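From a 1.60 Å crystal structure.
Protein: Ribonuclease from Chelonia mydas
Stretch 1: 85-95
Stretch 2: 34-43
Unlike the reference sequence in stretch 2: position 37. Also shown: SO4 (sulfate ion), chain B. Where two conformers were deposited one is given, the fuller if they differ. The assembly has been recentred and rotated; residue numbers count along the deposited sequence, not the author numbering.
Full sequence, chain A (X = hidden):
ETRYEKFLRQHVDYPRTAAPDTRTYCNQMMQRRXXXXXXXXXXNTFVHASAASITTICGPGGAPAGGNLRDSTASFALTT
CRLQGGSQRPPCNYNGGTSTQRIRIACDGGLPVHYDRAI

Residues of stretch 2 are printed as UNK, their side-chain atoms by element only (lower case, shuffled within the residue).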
# COMPACT_ATOMS: atom_id res chain seq x y z
N GLY A 85 17.89 -4.17 -5.80
CA GLY A 85 18.61 -5.39 -5.36
C GLY A 85 17.91 -6.01 -4.17
O GLY A 85 16.68 -5.96 -4.06
N GLY A 86 18.66 -6.75 -3.36
CA GLY A 86 18.17 -8.07 -2.80
C GLY A 86 18.55 -7.91 -1.29
O GLY A 86 18.25 -8.82 -0.51
N SER A 87 19.27 -6.85 -0.88
CA SER A 87 19.76 -6.80 0.49
C SER A 87 18.84 -6.00 1.39
O SER A 87 18.40 -4.90 1.01
CB SER A 87 21.16 -6.22 0.53
OG SER A 87 21.58 -6.07 1.90
N GLN A 88 18.54 -6.59 2.53
CA GLN A 88 17.79 -5.96 3.61
C GLN A 88 18.55 -4.86 4.38
O GLN A 88 17.93 -4.16 5.18
CB GLN A 88 17.35 -7.02 4.65
CG GLN A 88 18.51 -7.78 5.32
CD GLN A 88 18.14 -8.51 6.60
OE1 GLN A 88 19.00 -8.71 7.47
NE2 GLN A 88 16.88 -8.92 6.73
N ARG A 89 19.91 -4.75 4.15
CA ARG A 89 20.78 -3.77 4.92
C ARG A 89 20.40 -2.47 4.22
O ARG A 89 20.69 -2.31 3.05
CB ARG A 89 22.24 -4.13 4.74
CG ARG A 89 23.05 -3.55 5.83
CD ARG A 89 24.51 -3.90 5.69
NE ARG A 89 25.32 -2.97 6.46
CZ ARG A 89 25.57 -3.08 7.76
NH1 ARG A 89 26.31 -2.16 8.37
NH2 ARG A 89 25.08 -4.09 8.45
N PRO A 90 19.95 -1.44 4.97
CA PRO A 90 20.28 -0.02 4.50
C PRO A 90 21.59 0.33 4.02
O PRO A 90 22.55 -0.27 4.51
CB PRO A 90 19.69 0.85 5.64
CG PRO A 90 18.89 -0.07 6.50
CD PRO A 90 19.53 -1.42 6.37
N PRO A 91 21.72 1.33 3.13
CA PRO A 91 20.65 2.17 2.60
C PRO A 91 19.63 1.44 1.76
O PRO A 91 19.98 0.52 1.03
CB PRO A 91 21.38 3.16 1.67
CG PRO A 91 22.77 3.07 2.02
CD PRO A 91 23.05 1.76 2.66
N CYS A 92 18.38 1.90 1.82
CA CYS A 92 17.27 1.32 1.11
C CYS A 92 16.92 2.22 -0.07
O CYS A 92 16.37 3.31 0.13
CB CYS A 92 16.05 1.25 2.04
SG CYS A 92 16.35 0.36 3.57
N ASN A 93 17.27 1.79 -1.28
CA ASN A 93 16.93 2.53 -2.50
C ASN A 93 15.85 1.82 -3.28
O ASN A 93 15.90 0.59 -3.45
CB ASN A 93 18.17 2.70 -3.38
CG ASN A 93 19.18 3.62 -2.75
OD1 ASN A 93 18.93 4.81 -2.62
ND2 ASN A 93 20.32 3.07 -2.33
N TYR A 94 14.86 2.59 -3.74
CA TYR A 94 13.69 2.00 -4.40
C TYR A 94 13.54 2.48 -5.82
O TYR A 94 14.04 3.54 -6.17
CB TYR A 94 12.41 2.34 -3.61
CG TYR A 94 12.37 1.62 -2.27
CD1 TYR A 94 11.80 0.34 -2.16
CD2 TYR A 94 12.93 2.19 -1.13
CE1 TYR A 94 11.79 -0.33 -0.96
CE2 TYR A 94 12.91 1.52 0.10
CZ TYR A 94 12.34 0.25 0.17
OH TYR A 94 12.33 -0.43 1.38
N ASN A 95 12.88 1.65 -6.64
CA ASN A 95 12.33 2.10 -7.91
C ASN A 95 10.81 2.02 -7.76
O ASN A 95 10.30 1.38 -6.84
CB ASN A 95 12.78 1.22 -9.07
CG ASN A 95 14.29 1.28 -9.30
OD1 ASN A 95 14.88 2.36 -9.45
ND2 ASN A 95 14.92 0.11 -9.30
N UNK A 34 8.04 4.29 8.06
CA UNK A 34 8.56 3.31 9.03
C UNK A 34 8.95 1.98 8.42
O UNK A 34 9.04 0.99 9.12
N UNK A 35 9.18 1.97 7.11
CA UNK A 35 9.41 0.73 6.38
C UNK A 35 10.88 0.48 5.94
O UNK A 35 11.17 -0.43 5.16
c UNK A 35 5.64 1.87 3.91
c UNK A 35 8.42 0.62 5.21
c UNK A 35 7.02 0.22 5.67
s UNK A 35 5.85 0.13 4.27
N UNK A 36 11.81 1.26 6.50
CA UNK A 36 13.23 1.05 6.20
C UNK A 36 14.10 0.80 7.44
O UNK A 36 15.33 0.72 7.33
o UNK A 36 13.84 3.39 6.06
c UNK A 36 13.85 2.16 5.34
c UNK A 36 13.07 2.35 4.04
N UNK A 37 13.46 0.68 8.59
CA UNK A 37 14.16 0.24 9.79
C UNK A 37 13.35 -0.84 10.50
O UNK A 37 12.11 -0.75 10.53
c UNK A 37 16.94 1.39 10.48
c UNK A 37 14.42 1.40 10.74
c UNK A 37 15.79 3.23 11.67
c UNK A 37 15.68 2.25 10.54
N UNK A 38 14.03 -1.86 11.05
CA UNK A 38 15.49 -2.06 11.02
C UNK A 38 16.06 -2.60 9.69
O UNK A 38 17.28 -2.62 9.51
c UNK A 38 13.34 -2.91 11.82
c UNK A 38 15.72 -3.08 12.15
c UNK A 38 14.43 -3.85 12.21
N UNK A 39 15.19 -3.01 8.77
CA UNK A 39 15.61 -3.54 7.45
C UNK A 39 14.77 -2.91 6.33
O UNK A 39 13.70 -2.38 6.58
c UNK A 39 15.47 -5.08 7.38
c UNK A 39 14.04 -5.51 7.71
c UNK A 39 16.46 -5.77 8.34
N UNK A 40 15.27 -2.98 5.10
CA UNK A 40 14.53 -2.48 3.93
C UNK A 40 13.39 -3.43 3.57
O UNK A 40 13.65 -4.59 3.24
c UNK A 40 15.44 -2.37 2.71
s UNK A 40 16.97 -1.50 2.96
N UNK A 41 12.14 -2.96 3.66
CA UNK A 41 11.01 -3.73 3.12
C UNK A 41 11.19 -3.87 1.60
O UNK A 41 11.54 -2.91 0.91
c UNK A 41 7.17 -3.34 3.64
c UNK A 41 9.67 -3.10 3.48
c UNK A 41 5.95 -4.17 3.25
c UNK A 41 8.43 -3.94 3.08
n UNK A 41 4.70 -3.34 3.37
N UNK A 42 10.95 -5.07 1.08
CA UNK A 42 11.22 -5.34 -0.33
C UNK A 42 10.29 -4.61 -1.30
O UNK A 42 10.75 -4.06 -2.31
c UNK A 42 14.88 -7.91 -0.44
c UNK A 42 13.69 -9.07 1.30
c UNK A 42 12.50 -7.54 -0.16
c UNK A 42 12.51 -8.44 0.91
c UNK A 42 13.70 -7.29 -0.83
c UNK A 42 11.22 -6.86 -0.58
c UNK A 42 14.88 -8.80 0.62
N UNK A 43 9.00 -4.61 -1.00
CA UNK A 43 8.00 -4.01 -1.88
C UNK A 43 6.85 -3.46 -1.07
O UNK A 43 6.54 -3.98 0.00
o UNK A 43 6.71 -4.37 -3.95
c UNK A 43 7.47 -5.03 -2.95
c UNK A 43 6.61 -6.10 -2.30
S SO4 B . 0.91 -6.01 4.65
O1 SO4 B . 1.92 -4.95 4.55
O2 SO4 B . 1.52 -7.33 4.50
O3 SO4 B . 0.20 -5.96 5.95
O4 SO4 B . -0.03 -5.86 3.56

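Position 34 has backbone atoms and no side chain. Its phi/psi of 86/20 would jam a CB against the preceding carbonyl O, which calls for glycine: Gly 34, out of reach of stretch 1.

Position 35 carries three carbons and a sulfur in an unbranched chain. A thioether of this length is methionine. Met 35 is buried and lends stretch 1 little beyond its backbone O, 4.0 Å from Tyr 94 OH.

At position 36 one carbon bears an oxygen and a carbon, so the residue is threonine. Its CB points toward stretch 1 and lies 3.6 Å from Cys 92 SG; Thr 36 CG2 sits at the edge of the Tyr 94 ring, 3.9 Å from OH.

Position 37 has four carbons forked at the second, the pattern of leucine. Leu 37 differs from the reference sequence, and its closest side-chain approach is CD2 to Pro 90 CG, 4.7 Å.

Three carbons at position 38 close a ring onto the backbone N, which defines proline. The peptide bond before Pro 38 is cis; Pro 38 O lies 4.0 Å from Pro 90 CD.

At position 39 a single carbon carries two more, the branching of valine. Val 39 CG1 approaches Gln 88 NE2 at 3.6 Å.

Position 40 shows one carbon and one sulfur, with the sulfur 2.1 Å from Cys 92 SG. That is a covalent S–S length, so this is a disulfide-bonded cysteine, Cys 40; chi3 is -86°.

Position 41 has four carbons in a row ending in nitrogen: lysine. The extended chain of Lys 41 places NZ 3.4 Å from SO4 O1, a weak hydrogen bond.

Position 42 has one carbon followed by a six-carbon ring with no oxygen, hence phenylalanine. The CB points away, yet the ring returns: Phe 42 CE1 is 3.5 Å from Gly 86 O, which meets the ring at its edge.

Position 43 repeats the pattern of one carbon bearing an oxygen and a carbon. Thr 43 points away, and its OG1 is hydrogen-bonded elsewhere in the structure.

The contact, burying 563 Å², centres on the covalent Cys 92–Cys 40 link. Beside it, Cys 40 N donates to Gln 88 O at 2.9 Å and 166°, a nearly straight hydrogen bond that ties the backbones where their CA atoms are 4.8 Å apart. Tyr 94 adds a second tie: its OH donates to Lys 41 O at 2.6 Å.

Stretch 2 (34-43) GMTLPVCKFT
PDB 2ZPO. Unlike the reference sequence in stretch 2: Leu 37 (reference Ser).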